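Local coordinates for protein Lmaj004091aaa (Leishmania major, PDB 1XTP) that probably methylates the alpha-amino group of proteins that begin with an X-Pro-Lys motif, using S-adenosyl-L-methionine as methyl donor, at residues Thr167-Thr172 with Asp211-Arg216; Phe194-Cys199 with Phe246-Tyr251; Ala174-Phe179 with Lys222-Glu227. All coordinates share one frame; numbering follows the deposited sequence.

Overall arrangement
Three segments pass along the chain before any partner arrives. Residues 167-172 leave strand 159-165, helix 173-186 supplies 174-179, and strand 191-198 supplies 194-199. The partners then follow: 211-216 closes interaction 1, 222-227 closes interaction 3, and 246-251 closes interaction 2. The three loops they close, of 38, 42 and 46 residues, therefore cross one another, and none nests within another. Interaction 1 ties the cofactor-binding loop to strand 213-215, interaction 3 joins two helices, and interaction 2 pairs two strands of the central sheet. The contacts also share a core, in which Ala168 CB packs against the rings of both Phe195 and Phe176.

Interaction 1: residues Thr167-Thr172 with Asp211-Arg216; sequences TAIYLT and DSSLTR. With SAI (S-adenosyl-L-homoselenocysteine), chain B.
Tyr170 and Asp211 meet at about a right angle, the phenol giving a hydrogen bond from OH to OD2 at 2.8 Å. The hydroxyl comes from above the carboxylate plane, and the ring is turned 68° from that plane. CG of Tyr170 stands anti to the carbonyl carbon (chi1 -60°). C8 of the bound S-adenosyl-L-homoselenocysteine lies over one face of the ring, 3.5 Å from CD2, and Ile169 CG1 over the opposite face, toward the rim. Ser212 O lies at the ring edge, and Ser213 CB approaches CE1 obliquely. Thr167 adds a bond to the ribose, OG1 to O4' at 3.1 Å.

Farther along, Leu214 N donates to Ile169 O at 2.8 Å. Extended from CG to NE, Arg216 turns the edge of its guanidinium to two carbonyls, NH1 reaching Ala168 O at 3.1 Å and NH2 reaching Leu171 O at 2.8 Å. Both donors stand above the carbonyl planes. Leu214 CD2 covers one face of the guanidinium, 3.5 Å above its centre, and NE makes a salt bridge with Asp173.

In the second shell, Ser213 OG donates to Asp211 OD1 in a very short bond (2.5 Å), holding the carboxylate by its other oxygen. The rest comes largely from helix 49-58. Trp57 NE1 bonds to Tyr170 OH, Trp49 NE1 bonds to Tyr170 O, and the Ser212 hydroxyl bonds to Trp49 O. Ser212 and Ser213 also form a G1 beta bulge opposite Asp208, at the turn leading into strand 213-215. Thr172 N-caps helix 173-186 through Asp175 N.

The chemistry implied is a division of labour. Two polar neighbours fix the phenol against the adenine at one end; at the other, the arginine binds the loop together and probably offsets the negative charge of Asp173 where the helix begins.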
loop_
_atom_site.group_PDB
_atom_site.type_symbol
_atom_site.label_atom_id
_atom_site.label_comp_id
_atom_site.label_asym_id
_atom_site.label_seq_id
_atom_site.Cartn_x
_atom_site.Cartn_y
_atom_site.Cartn_z
ATOM N N THR A 167 -1.695 -1.458 2.085
ATOM C CA THR A 167 -1.056 -2.742 1.848
ATOM C C THR A 167 0.469 -2.656 1.943
ATOM O O THR A 167 1.113 -3.618 2.329
ATOM C CB THR A 167 -1.574 -3.360 0.507
ATOM O OG1 THR A 167 -1.291 -4.766 0.454
ATOM C CG2 THR A 167 -0.996 -2.630 -0.706
ATOM N N ALA A 168 1.069 -1.510 1.666
ATOM C CA ALA A 168 2.533 -1.440 1.765
ATOM C C ALA A 168 3.033 -1.502 3.218
ATOM O O ALA A 168 4.230 -1.587 3.454
ATOM C CB ALA A 168 3.044 -0.227 1.068
ATOM N N ILE A 169 2.116 -1.457 4.174
ATOM C CA ILE A 169 2.417 -1.706 5.582
ATOM C C ILE A 169 2.959 -3.117 5.849
ATOM O O ILE A 169 3.663 -3.330 6.839
ATOM C CB ILE A 169 1.178 -1.451 6.499
ATOM C CG1 ILE A 169 0.006 -2.385 6.143
ATOM C CG2 ILE A 169 0.713 0.010 6.391
ATOM C CD1 ILE A 169 -1.105 -2.408 7.180
ATOM N N TYR A 170 2.672 -4.060 4.948
ATOM C CA TYR A 170 3.108 -5.457 5.066
ATOM C C TYR A 170 4.485 -5.729 4.475
ATOM O O TYR A 170 5.072 -6.768 4.754
ATOM C CB TYR A 170 2.063 -6.380 4.427
ATOM C CG TYR A 170 0.731 -6.248 5.104
ATOM C CD1 TYR A 170 0.576 -6.655 6.413
ATOM C CD2 TYR A 170 -0.351 -5.645 4.464
ATOM C CE1 TYR A 170 -0.629 -6.509 7.074
ATOM C CE2 TYR A 170 -1.582 -5.508 5.102
ATOM C CZ TYR A 170 -1.701 -5.924 6.420
ATOM O OH TYR A 170 -2.880 -5.790 7.107
ATOM N N LEU A 171 4.992 -4.798 3.672
ATOM C CA LEU A 171 6.308 -4.925 3.080
ATOM C C LEU A 171 7.425 -4.553 4.048
ATOM O O LEU A 171 7.310 -3.570 4.775
ATOM C CB LEU A 171 6.429 -4.049 1.823
ATOM C CG LEU A 171 5.565 -4.394 0.611
ATOM C CD1 LEU A 171 5.526 -3.224 -0.388
ATOM C CD2 LEU A 171 6.055 -5.683 -0.083
ATOM N N THR A 172 8.518 -5.324 4.038
ATOM C CA THR A 172 9.754 -4.848 4.678
ATOM C C THR A 172 10.224 -3.624 3.920
ATOM O O THR A 172 9.805 -3.398 2.794
ATOM C CB THR A 172 10.866 -5.867 4.655
ATOM O OG1 THR A 172 11.339 -6.062 3.312
ATOM C CG2 THR A 172 10.386 -7.189 5.237
ATOM N N ASP A 211 -1.187 -7.965 13.097
ATOM C CA ASP A 211 -1.214 -8.370 11.694
ATOM C C ASP A 211 0.163 -8.370 10.994
ATOM O O ASP A 211 0.240 -8.588 9.788
ATOM C CB ASP A 211 -2.217 -7.517 10.913
ATOM C CG ASP A 211 -1.738 -6.104 10.662
ATOM O OD1 ASP A 211 -0.726 -5.657 11.258
ATOM O OD2 ASP A 211 -2.397 -5.426 9.845
ATOM N N SER A 212 1.231 -8.121 11.750
ATOM C CA SER A 212 2.618 -8.165 11.240
ATOM C C SER A 212 2.849 -7.153 10.125
ATOM O O SER A 212 3.108 -7.514 8.976
ATOM C CB SER A 212 3.016 -9.585 10.789
ATOM O OG SER A 212 4.430 -9.721 10.663
ATOM N N SER A 213 2.748 -5.874 10.499
ATOM C CA SER A 213 2.823 -4.760 9.560
ATOM C C SER A 213 3.402 -3.544 10.272
ATOM O O SER A 213 3.521 -3.537 11.502
ATOM C CB SER A 213 1.420 -4.423 9.074
ATOM O OG SER A 213 0.615 -3.921 10.138
ATOM N N LEU A 214 3.724 -2.482 9.537
ATOM C CA LEU A 214 4.099 -1.258 10.241
ATOM C C LEU A 214 3.619 0.015 9.549
ATOM O O LEU A 214 3.487 0.083 8.324
ATOM C CB LEU A 214 5.610 -1.194 10.526
ATOM C CG LEU A 214 6.452 -0.608 9.406
ATOM C CD1 LEU A 214 7.877 -0.353 9.848
ATOM C CD2 LEU A 214 6.396 -1.549 8.210
ATOM N N THR A 215 3.358 1.012 10.374
ATOM C CA THR A 215 2.992 2.339 9.932
ATOM C C THR A 215 4.252 3.170 9.993
ATOM O O THR A 215 4.998 3.117 10.985
ATOM C CB THR A 215 1.942 2.937 10.862
ATOM O OG1 THR A 215 0.815 2.065 10.880
ATOM C CG2 THR A 215 1.495 4.351 10.413
ATOM N N ARG A 216 4.490 3.919 8.927
ATOM C CA ARG A 216 5.692 4.705 8.799
ATOM C C ARG A 216 5.324 6.180 8.688
ATOM O O ARG A 216 4.179 6.520 8.377
ATOM C CB ARG A 216 6.442 4.294 7.538
ATOM C CG ARG A 216 6.807 2.826 7.434
ATOM C CD ARG A 216 7.483 2.596 6.060
ATOM N NE ARG A 216 8.044 1.258 5.831
ATOM C CZ ARG A 216 7.406 0.249 5.231
ATOM N NH1 ARG A 216 6.132 0.348 4.866
ATOM N NH2 ARG A 216 8.022 -0.898 5.045
HETATM N N SAI B . -6.311 -2.451 -0.920
HETATM C CA SAI B . -7.654 -2.984 -0.552
HETATM C CB SAI B . -7.530 -3.962 0.598
HETATM C CG SAI B . -6.975 -3.405 1.901
HETATM SE SE SAI B . -6.900 -4.842 3.246
HETATM C C SAI B . -8.623 -1.904 -0.100
HETATM O O SAI B . -8.210 -0.800 0.252
HETATM O OXT SAI B . -9.832 -2.127 -0.044
HETATM C "C5'" SAI B . -5.007 -5.327 2.963
HETATM C "C4'" SAI B . -4.812 -6.396 1.884
HETATM O "O4'" SAI B . -3.439 -6.579 1.700
HETATM C "C3'" SAI B . -5.367 -7.769 2.231
HETATM O "O3'" SAI B . -6.187 -8.245 1.196
HETATM C "C2'" SAI B . -4.173 -8.682 2.382
HETATM O "O2'" SAI B . -4.438 -10.014 1.965
HETATM C "C1'" SAI B . -3.213 -7.959 1.471
HETATM N N9 SAI B . -1.807 -8.260 1.700
HETATM C C8 SAI B . -1.210 -8.605 2.891
HETATM N N7 SAI B . 0.088 -8.783 2.663
HETATM C C5 SAI B . 0.334 -8.543 1.339
HETATM C C6 SAI B . 1.499 -8.572 0.576
HETATM N N6 SAI B . 2.659 -8.896 1.151
HETATM N N1 SAI B . 1.437 -8.277 -0.776
HETATM C C2 SAI B . 0.227 -7.965 -1.381
HETATM N N3 SAI B . -0.921 -7.926 -0.609
HETATM C C4 SAI B . -0.858 -8.203 0.723
HETATM O O HOH W 1 3.623 -8.732 5.914
#

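Interaction 2: residues Phe194-Cys199 with Phe246-Tyr251; sequences FFKENC and FPLKMY
Lys196 and Met250, a selenomethionine in this crystal, lie side by side and point the same way across an antiparallel strand pair. Here packing is tight: Met250 CG presses on Lys196 CD at 3.4 Å, and SE meets the edge of the Phe194 ring, 5.0 Å from its centroid, in a Met-aromatic contact. On the other face Phe195 and Tyr251 are also neighbours, their rings rim to rim with planes only 18° apart and CD2 of Phe195 3.4 Å from CD1 of Tyr251. Paired backbone hydrogen bonds join Phe195 to Tyr251 and Glu197 to Lys249.

The far end is looser and more exposed. Cys199 N still reaches Pro247 O at 3.0 Å, but a water bridges Asn198 OD1 and Phe246 O, and OD1 is also bonded to Trp166 NE1.

The pair belongs to the Rossmann-like sheet of class I methyltransferases, in which strand 248-253 is the reversed strand, inserted between 191-198 and 232-237. Helix 75-87 covers the Lys196 and Met250 face, with Asp78 salt-bridged to Lys196 NZ, while helix 218-228 packs on the Phe195 and Tyr251 face.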
loop_
_atom_site.group_PDB
_atom_site.type_symbol
_atom_site.label_atom_id
_atom_site.label_comp_id
_atom_site.label_asym_id
_atom_site.label_seq_id
_atom_site.Cartn_x
_atom_site.Cartn_y
_atom_site.Cartn_z
ATOM N N PHE A 194 -0.261 5.243 -7.621
ATOM C CA PHE A 194 -1.088 5.875 -6.611
ATOM C C PHE A 194 -0.899 5.144 -5.263
ATOM O O PHE A 194 -1.399 4.042 -5.069
ATOM C CB PHE A 194 -2.537 5.847 -7.039
ATOM C CG PHE A 194 -3.486 6.417 -6.024
ATOM C CD1 PHE A 194 -3.564 7.789 -5.811
ATOM C CD2 PHE A 194 -4.341 5.582 -5.314
ATOM C CE1 PHE A 194 -4.470 8.310 -4.893
ATOM C CE2 PHE A 194 -5.250 6.103 -4.400
ATOM C CZ PHE A 194 -5.310 7.474 -4.191
ATOM N N PHE A 195 -0.189 5.790 -4.341
ATOM C CA PHE A 195 0.132 5.206 -3.039
ATOM C C PHE A 195 -0.661 5.917 -1.953
ATOM O O PHE A 195 -0.494 7.111 -1.747
ATOM C CB PHE A 195 1.636 5.317 -2.785
ATOM C CG PHE A 195 2.076 4.826 -1.423
ATOM C CD1 PHE A 195 1.576 3.642 -0.885
ATOM C CD2 PHE A 195 3.027 5.540 -0.698
ATOM C CE1 PHE A 195 2.008 3.192 0.355
ATOM C CE2 PHE A 195 3.465 5.107 0.533
ATOM C CZ PHE A 195 2.969 3.920 1.063
ATOM N N LYS A 196 -1.555 5.180 -1.292
ATOM C CA LYS A 196 -2.412 5.730 -0.240
ATOM C C LYS A 196 -2.249 4.911 1.027
ATOM O O LYS A 196 -2.497 3.716 1.030
ATOM C CB LYS A 196 -3.883 5.727 -0.659
ATOM C CG LYS A 196 -4.776 6.653 0.171
ATOM C CD LYS A 196 -6.087 6.958 -0.569
ATOM C CE LYS A 196 -6.966 7.961 0.168
ATOM N NZ LYS A 196 -8.303 8.091 -0.467
ATOM N N GLU A 197 -1.868 5.573 2.114
ATOM C CA GLU A 197 -1.491 4.862 3.321
ATOM C C GLU A 197 -1.615 5.729 4.570
ATOM O O GLU A 197 -1.533 6.968 4.496
ATOM C CB GLU A 197 -0.036 4.387 3.205
ATOM C CG GLU A 197 0.308 3.273 4.172
ATOM C CD GLU A 197 -0.773 2.203 4.213
ATOM O OE1 GLU A 197 -0.830 1.376 3.261
ATOM O OE2 GLU A 197 -1.547 2.193 5.204
ATOM N N ASN A 198 -1.781 5.050 5.707
ATOM C CA ASN A 198 -1.677 5.656 7.011
ATOM C C ASN A 198 -0.260 6.197 7.240
ATOM O O ASN A 198 0.732 5.583 6.850
ATOM C CB ASN A 198 -2.053 4.656 8.108
ATOM C CG ASN A 198 -3.539 4.269 8.080
ATOM O OD1 ASN A 198 -4.347 4.868 7.378
ATOM N ND2 ASN A 198 -3.898 3.287 8.893
ATOM N N CYS A 199 -0.196 7.356 7.880
ATOM C CA CYS A 199 1.028 8.105 8.067
ATOM C C CYS A 199 1.173 8.435 9.558
ATOM O O CYS A 199 0.237 8.966 10.158
ATOM C CB CYS A 199 0.876 9.390 7.261
ATOM S SG CYS A 199 2.341 9.972 6.552
ATOM N N PHE A 246 -5.296 7.409 12.201
ATOM C CA PHE A 246 -4.058 7.887 11.567
ATOM C C PHE A 246 -4.418 8.720 10.344
ATOM O O PHE A 246 -5.301 8.337 9.582
ATOM C CB PHE A 246 -3.207 6.734 11.065
ATOM C CG PHE A 246 -2.348 6.102 12.104
ATOM C CD1 PHE A 246 -1.111 6.639 12.406
ATOM C CD2 PHE A 246 -2.750 4.929 12.747
ATOM C CE1 PHE A 246 -0.299 6.040 13.347
ATOM C CE2 PHE A 246 -1.938 4.319 13.692
ATOM C CZ PHE A 246 -0.705 4.878 13.989
ATOM N N PRO A 247 -3.741 9.852 10.146
ATOM C CA PRO A 247 -3.909 10.545 8.879
ATOM C C PRO A 247 -3.657 9.612 7.680
ATOM O O PRO A 247 -2.821 8.698 7.740
ATOM C CB PRO A 247 -2.850 11.649 8.942
ATOM C CG PRO A 247 -2.694 11.904 10.408
ATOM C CD PRO A 247 -2.838 10.576 11.058
ATOM N N LEU A 248 -4.378 9.862 6.600
ATOM C CA LEU A 248 -4.260 9.065 5.399
ATOM C C LEU A 248 -3.694 9.936 4.282
ATOM O O LEU A 248 -4.353 10.874 3.828
ATOM C CB LEU A 248 -5.647 8.538 5.058
ATOM C CG LEU A 248 -5.833 7.574 3.900
ATOM C CD1 LEU A 248 -5.063 6.312 4.146
ATOM C CD2 LEU A 248 -7.327 7.291 3.775
ATOM N N LYS A 249 -2.476 9.633 3.846
ATOM C CA LYS A 249 -1.829 10.417 2.799
ATOM C C LYS A 249 -1.793 9.704 1.429
ATOM O O LYS A 249 -1.530 8.508 1.313
ATOM C CB LYS A 249 -0.403 10.820 3.218
ATOM C CG LYS A 249 0.026 12.155 2.632
ATOM C CD LYS A 249 1.384 12.647 3.125
ATOM C CE LYS A 249 1.875 13.846 2.307
ATOM N NZ LYS A 249 3.364 14.025 2.363
HETATM N N MSE A 250 -2.053 10.475 0.394
HETATM C CA MSE A 250 -1.911 10.020 -0.980
HETATM C C MSE A 250 -0.666 10.619 -1.611
HETATM O O MSE A 250 -0.386 11.798 -1.433
HETATM C CB MSE A 250 -3.119 10.477 -1.779
HETATM C CG MSE A 250 -4.388 9.780 -1.386
HETATM SE SE MSE A 250 -5.955 10.680 -2.090
HETATM C CE MSE A 250 -6.164 12.042 -0.674
ATOM N N TYR A 251 0.056 9.790 -2.360
ATOM C CA TYR A 251 1.184 10.200 -3.164
ATOM C C TYR A 251 0.998 9.737 -4.605
ATOM O O TYR A 251 0.635 8.585 -4.843
ATOM C CB TYR A 251 2.469 9.548 -2.668
ATOM C CG TYR A 251 2.814 9.763 -1.219
ATOM C CD1 TYR A 251 2.383 8.861 -0.250
ATOM C CD2 TYR A 251 3.625 10.827 -0.818
ATOM C CE1 TYR A 251 2.709 9.026 1.075
ATOM C CE2 TYR A 251 3.974 10.997 0.525
ATOM C CZ TYR A 251 3.511 10.087 1.456
ATOM O OH TYR A 251 3.823 10.225 2.779
HETATM O O HOH W 2 -6.286 5.773 9.130
#

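Interaction 3: residues Ala174-Phe179 with Lys222-Glu227; sequences ADFVKF and KRLFNE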
loop_
_atom_site.group_PDB
_atom_site.type_symbol
_atom_site.label_atom_id
_atom_site.label_comp_id
_atom_site.label_asym_id
_atom_site.label_seq_id
_atom_site.Cartn_x
_atom_site.Cartn_y
_atom_site.Cartn_z
ATOM N N ALA A 174 13.202 -3.106 2.663
ATOM C CA ALA A 174 13.948 -3.628 1.537
ATOM C C ALA A 174 13.022 -3.976 0.381
ATOM O O ALA A 174 13.322 -3.647 -0.764
ATOM C CB ALA A 174 14.762 -4.880 1.950
ATOM N N ASP A 175 11.907 -4.652 0.680
ATOM C CA ASP A 175 10.971 -5.093 -0.352
ATOM C C ASP A 175 10.093 -3.952 -0.866
ATOM O O ASP A 175 9.670 -3.995 -2.011
ATOM C CB ASP A 175 10.120 -6.254 0.146
ATOM C CG ASP A 175 10.919 -7.550 0.256
ATOM O OD1 ASP A 175 12.027 -7.621 -0.315
ATOM O OD2 ASP A 175 10.447 -8.496 0.911
ATOM N N PHE A 176 9.852 -2.960 -0.011
ATOM C CA PHE A 176 9.152 -1.703 -0.347
ATOM C C PHE A 176 9.985 -1.011 -1.415
ATOM O O PHE A 176 9.490 -0.695 -2.494
ATOM C CB PHE A 176 9.028 -0.831 0.917
ATOM C CG PHE A 176 8.209 0.451 0.750
ATOM C CD1 PHE A 176 8.660 1.504 -0.054
ATOM C CD2 PHE A 176 7.006 0.614 1.438
ATOM C CE1 PHE A 176 7.923 2.671 -0.197
ATOM C CE2 PHE A 176 6.261 1.823 1.326
ATOM C CZ PHE A 176 6.709 2.830 0.504
ATOM N N VAL A 177 11.277 -0.822 -1.131
ATOM C CA VAL A 177 12.165 -0.216 -2.105
ATOM C C VAL A 177 12.131 -0.968 -3.444
ATOM O O VAL A 177 11.855 -0.362 -4.488
ATOM C CB VAL A 177 13.612 -0.060 -1.548
ATOM C CG1 VAL A 177 14.610 0.345 -2.659
ATOM C CG2 VAL A 177 13.624 0.977 -0.426
ATOM N N LYS A 178 12.407 -2.272 -3.411
ATOM C CA LYS A 178 12.345 -3.131 -4.604
ATOM C C LYS A 178 11.039 -3.027 -5.366
ATOM O O LYS A 178 11.037 -2.880 -6.589
ATOM C CB LYS A 178 12.557 -4.607 -4.228
ATOM C CG LYS A 178 14.014 -4.985 -4.044
ATOM C CD LYS A 178 14.194 -6.168 -3.069
ATOM N N PHE A 179 9.929 -3.125 -4.649
ATOM C CA PHE A 179 8.637 -3.174 -5.295
ATOM C C PHE A 179 8.268 -1.864 -5.987
ATOM O O PHE A 179 7.697 -1.897 -7.057
ATOM C CB PHE A 179 7.533 -3.556 -4.319
ATOM C CG PHE A 179 6.218 -3.783 -4.986
ATOM C CD1 PHE A 179 6.063 -4.829 -5.882
ATOM C CD2 PHE A 179 5.148 -2.924 -4.758
ATOM C CE1 PHE A 179 4.852 -5.024 -6.524
ATOM C CE2 PHE A 179 3.937 -3.118 -5.379
ATOM C CZ PHE A 179 3.783 -4.156 -6.270
ATOM N N LYS A 222 9.521 8.758 2.210
ATOM C CA LYS A 222 10.307 9.542 1.259
ATOM C C LYS A 222 11.748 9.062 1.180
ATOM O O LYS A 222 12.373 9.096 0.104
ATOM C CB LYS A 222 10.216 11.028 1.627
ATOM C CG LYS A 222 8.889 11.620 1.180
ATOM C CD LYS A 222 8.558 12.904 1.864
ATOM C CE LYS A 222 7.453 13.631 1.091
ATOM N NZ LYS A 222 6.926 14.825 1.792
ATOM N N ARG A 223 12.270 8.610 2.321
ATOM C CA ARG A 223 13.550 7.920 2.348
ATOM C C ARG A 223 13.468 6.718 1.416
ATOM O O ARG A 223 14.339 6.519 0.564
ATOM C CB ARG A 223 13.896 7.488 3.770
ATOM C CG ARG A 223 15.329 7.019 3.952
ATOM C CD ARG A 223 15.700 6.820 5.435
ATOM N NE ARG A 223 15.809 8.094 6.162
ATOM C CZ ARG A 223 16.281 8.229 7.399
ATOM N NH1 ARG A 223 16.690 7.173 8.084
ATOM N NH2 ARG A 223 16.337 9.433 7.944
ATOM N N LEU A 224 12.383 5.946 1.539
ATOM C CA LEU A 224 12.200 4.753 0.712
ATOM C C LEU A 224 11.976 5.137 -0.760
ATOM O O LEU A 224 12.515 4.485 -1.637
ATOM C CB LEU A 224 11.061 3.861 1.248
ATOM C CG LEU A 224 11.186 3.394 2.701
ATOM C CD1 LEU A 224 9.897 2.778 3.226
ATOM C CD2 LEU A 224 12.342 2.410 2.840
ATOM N N PHE A 225 11.211 6.195 -1.038
ATOM C CA PHE A 225 11.027 6.629 -2.421
ATOM C C PHE A 225 12.353 7.013 -3.060
ATOM O O PHE A 225 12.603 6.704 -4.214
ATOM C CB PHE A 225 10.113 7.856 -2.543
ATOM C CG PHE A 225 8.733 7.659 -2.008
ATOM C CD1 PHE A 225 8.114 6.417 -2.035
ATOM C CD2 PHE A 225 8.030 8.747 -1.511
ATOM C CE1 PHE A 225 6.803 6.267 -1.516
ATOM C CE2 PHE A 225 6.741 8.607 -1.016
ATOM C CZ PHE A 225 6.140 7.364 -1.009
ATOM N N ASN A 226 13.175 7.738 -2.313
ATOM C CA ASN A 226 14.459 8.172 -2.829
ATOM C C ASN A 226 15.324 6.961 -3.182
ATOM O O ASN A 226 15.901 6.884 -4.259
ATOM C CB ASN A 226 15.162 9.062 -1.813
ATOM C CG ASN A 226 16.498 9.568 -2.323
ATOM O OD1 ASN A 226 17.550 9.108 -1.880
ATOM N ND2 ASN A 226 16.461 10.491 -3.287
ATOM N N GLU A 227 15.374 5.994 -2.274
ATOM C CA GLU A 227 16.135 4.779 -2.502
ATOM C C GLU A 227 15.628 3.975 -3.711
ATOM O O GLU A 227 16.411 3.372 -4.440
ATOM C CB GLU A 227 16.110 3.940 -1.234
ATOM C CG GLU A 227 17.167 2.894 -1.205
ATOM C CD GLU A 227 17.111 2.014 0.036
ATOM O OE1 GLU A 227 16.409 2.379 1.021
ATOM O OE2 GLU A 227 17.786 0.960 -0.007
#
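Leu224 crosses Phe176 at about a right angle and sets a methyl squarely on the aromatic face. Its CD1 lies 3.7 Å from the ring centroid and 11° off the ring normal, a well-centred CH-pi contact. Phe176 CB points toward helix 222-227, and CG, anti to the backbone N (chi1 -175°), continues outward from it. Leu224 CB also touches the ring, 3.6 Å from Phe176 CD1. Phe225 meets the same ring differently: its CE1 lies in the plane of the Phe176 ring, 4.0 Å from CZ, and the two side chains slant across each other. One aromatic group is thus held at face and edge by successive residues of a single helical turn.

Val177 covers the outer side of the contact. Its CG2 reaches Leu224 CD2 at 3.8 Å, while the extended chain of Glu227 runs across both valine methyls, bringing OE1 within 3.4 Å of CG2. Between the two segments the contact is mainly apolar, with no hydrogen bond; just past them, Ser228 OG is bonded to Val177 O.

The axes of 174-179 and 222-227 cross at -50° and come within 8.7 Å. Helix 173-186 is the connection of a beta-alpha-beta crossover between strands 159-165 and 191-198, and helix 218-228 lies beside it. Phe176 stacks on Phe180, and Arg216 touches both Phe176 and Leu224. Toward the sheet, Phe225 meets Tyr251 of strand 248-253 edge-to-face.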